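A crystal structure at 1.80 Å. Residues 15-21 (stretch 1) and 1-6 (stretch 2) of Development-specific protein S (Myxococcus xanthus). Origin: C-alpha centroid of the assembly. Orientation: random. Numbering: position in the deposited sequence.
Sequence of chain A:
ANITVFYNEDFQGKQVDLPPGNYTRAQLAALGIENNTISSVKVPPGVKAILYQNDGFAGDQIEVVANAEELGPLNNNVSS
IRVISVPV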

# COMPACT_ATOMS: atom_id res chain seq x y z
N GLN A 15 9.01 -3.02 7.02
CA GLN A 15 7.58 -3.27 6.91
C GLN A 15 6.75 -2.44 7.90
O GLN A 15 7.24 -2.11 8.98
CB GLN A 15 7.31 -4.76 7.11
CG GLN A 15 7.80 -5.33 8.42
CD GLN A 15 7.57 -6.82 8.50
OE1 GLN A 15 8.46 -7.62 8.20
NE2 GLN A 15 6.37 -7.20 8.90
N VAL A 16 5.53 -2.10 7.50
CA VAL A 16 4.61 -1.28 8.31
C VAL A 16 3.15 -1.70 8.05
O VAL A 16 2.74 -1.83 6.90
CB VAL A 16 4.72 0.25 7.94
CG1 VAL A 16 3.65 1.06 8.64
CG2 VAL A 16 6.10 0.81 8.30
N ASP A 17 2.37 -1.84 9.12
CA ASP A 17 0.96 -2.21 9.00
C ASP A 17 0.07 -0.98 8.81
O ASP A 17 0.33 0.07 9.39
CB ASP A 17 0.48 -2.93 10.26
CG ASP A 17 1.07 -4.31 10.40
OD1 ASP A 17 1.45 -4.91 9.38
OD2 ASP A 17 1.13 -4.81 11.55
N LEU A 18 -0.96 -1.11 7.98
CA LEU A 18 -1.90 -0.01 7.75
C LEU A 18 -3.34 -0.46 7.94
O LEU A 18 -3.83 -1.27 7.15
CB LEU A 18 -1.77 0.56 6.34
CG LEU A 18 -0.47 1.25 5.97
CD1 LEU A 18 -0.51 1.66 4.50
CD2 LEU A 18 -0.28 2.46 6.89
N PRO A 19 -4.03 0.01 8.99
CA PRO A 19 -5.41 -0.42 9.16
C PRO A 19 -6.25 0.35 8.13
O PRO A 19 -5.71 1.14 7.35
CB PRO A 19 -5.72 0.00 10.60
CG PRO A 19 -4.89 1.18 10.80
CD PRO A 19 -3.58 0.82 10.14
N PRO A 20 -7.56 0.07 8.05
CA PRO A 20 -8.41 0.77 7.09
C PRO A 20 -8.37 2.27 7.30
O PRO A 20 -8.33 2.76 8.44
CB PRO A 20 -9.80 0.21 7.41
CG PRO A 20 -9.51 -1.18 7.85
CD PRO A 20 -8.32 -0.95 8.78
N GLY A 21 -8.37 3.00 6.20
CA GLY A 21 -8.33 4.45 6.26
C GLY A 21 -7.76 5.00 4.98
O GLY A 21 -7.37 4.26 4.08
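Stretch 2, residues 1-6: ANITVF

Residues I3 to F6 form an extended strand (phi/psi -101°/156° at I3, -123°/123° at T4, -100°/139° at V5 and -117°/148° at F6) lying antiparallel beside Q15 to L18; the N-to-C directions make an angle of 152°, and the axes approach to 4.7 Å. Register follows from the CA spacings: F6 faces Q15 at 4.6 Å and T4 faces D17 at 4.4 Å in non-hydrogen-bonded pairs, while V5–V16 (5.6 Å) and I3–L18 (5.5 Å) are hydrogen-bonded pairs. The bonds are V5 N to V16 O (3.1 Å), V16 N to V5 O (3.2 Å), I3 N to L18 O (3.2 Å) and L18 N to I3 O (2.9 Å), with N-H...O angles of 151° to 167°.

Side chains alternate between faces. T4 adopts chi1 -46° (m), a setting in which OG1 donates to D17 OD1 at 2.7 Å; D17, also m at -70°, has its carboxylate end nearer the neighbouring strand than its CA-to-CB direction suggests. On this face F6 (chi1 -64°, chi2 85°) presents its ring edge to Q15, with CE2 3.4 Å from OE1. The opposite face is apolar: I3, chi1 62° (p) and chi2 151° (t), places CG1 3.8 Å from L18 CB, and V5, chi1 -62° (m), sets CG2 4.2 Å from V16 CB and CG1 4.3 Å from L18 CD1. Beyond the strand, N2 has an off-well chi1 of -30°, with OD1 3.3 Å from P19 CA.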

# COMPACT_ATOMS: atom_id res chain seq x y z
N ALA A 1 -8.09 -7.22 8.61
CA ALA A 1 -7.72 -6.06 9.46
C ALA A 1 -6.77 -5.11 8.74
O ALA A 1 -7.21 -4.17 8.07
CB ALA A 1 -7.08 -6.54 10.76
N ASN A 2 -5.47 -5.37 8.81
CA ASN A 2 -4.51 -4.47 8.17
C ASN A 2 -3.75 -5.12 7.04
O ASN A 2 -3.71 -6.34 6.93
CB ASN A 2 -3.45 -3.98 9.16
CG ASN A 2 -3.96 -3.89 10.57
OD1 ASN A 2 -4.98 -3.25 10.83
ND2 ASN A 2 -3.27 -4.55 11.49
N ILE A 3 -3.23 -4.28 6.16
CA ILE A 3 -2.39 -4.72 5.06
C ILE A 3 -0.98 -4.41 5.58
O ILE A 3 -0.81 -3.56 6.46
CB ILE A 3 -2.64 -3.90 3.76
CG1 ILE A 3 -2.30 -2.42 3.98
CG2 ILE A 3 -4.09 -4.06 3.26
CD1 ILE A 3 -1.84 -1.70 2.73
N THR A 4 0.03 -5.11 5.08
CA THR A 4 1.40 -4.83 5.50
C THR A 4 2.19 -4.51 4.23
O THR A 4 2.13 -5.25 3.24
CB THR A 4 2.03 -6.03 6.26
OG1 THR A 4 1.10 -6.52 7.23
CG2 THR A 4 3.27 -5.58 6.99
N VAL A 5 2.80 -3.33 4.20
CA VAL A 5 3.59 -2.88 3.06
C VAL A 5 5.08 -3.09 3.31
O VAL A 5 5.58 -2.78 4.39
CB VAL A 5 3.30 -1.40 2.73
CG1 VAL A 5 1.82 -1.23 2.35
CG2 VAL A 5 3.66 -0.50 3.91
N PHE A 6 5.79 -3.55 2.28
CA PHE A 6 7.22 -3.83 2.39
C PHE A 6 8.07 -2.96 1.47
O PHE A 6 7.63 -2.56 0.39
CB PHE A 6 7.49 -5.31 2.08
CG PHE A 6 6.86 -6.26 3.06
CD1 PHE A 6 5.54 -6.66 2.92
CD2 PHE A 6 7.60 -6.73 4.15
CE1 PHE A 6 4.94 -7.52 3.85
CE2 PHE A 6 7.02 -7.58 5.07
CZ PHE A 6 5.69 -7.98 4.92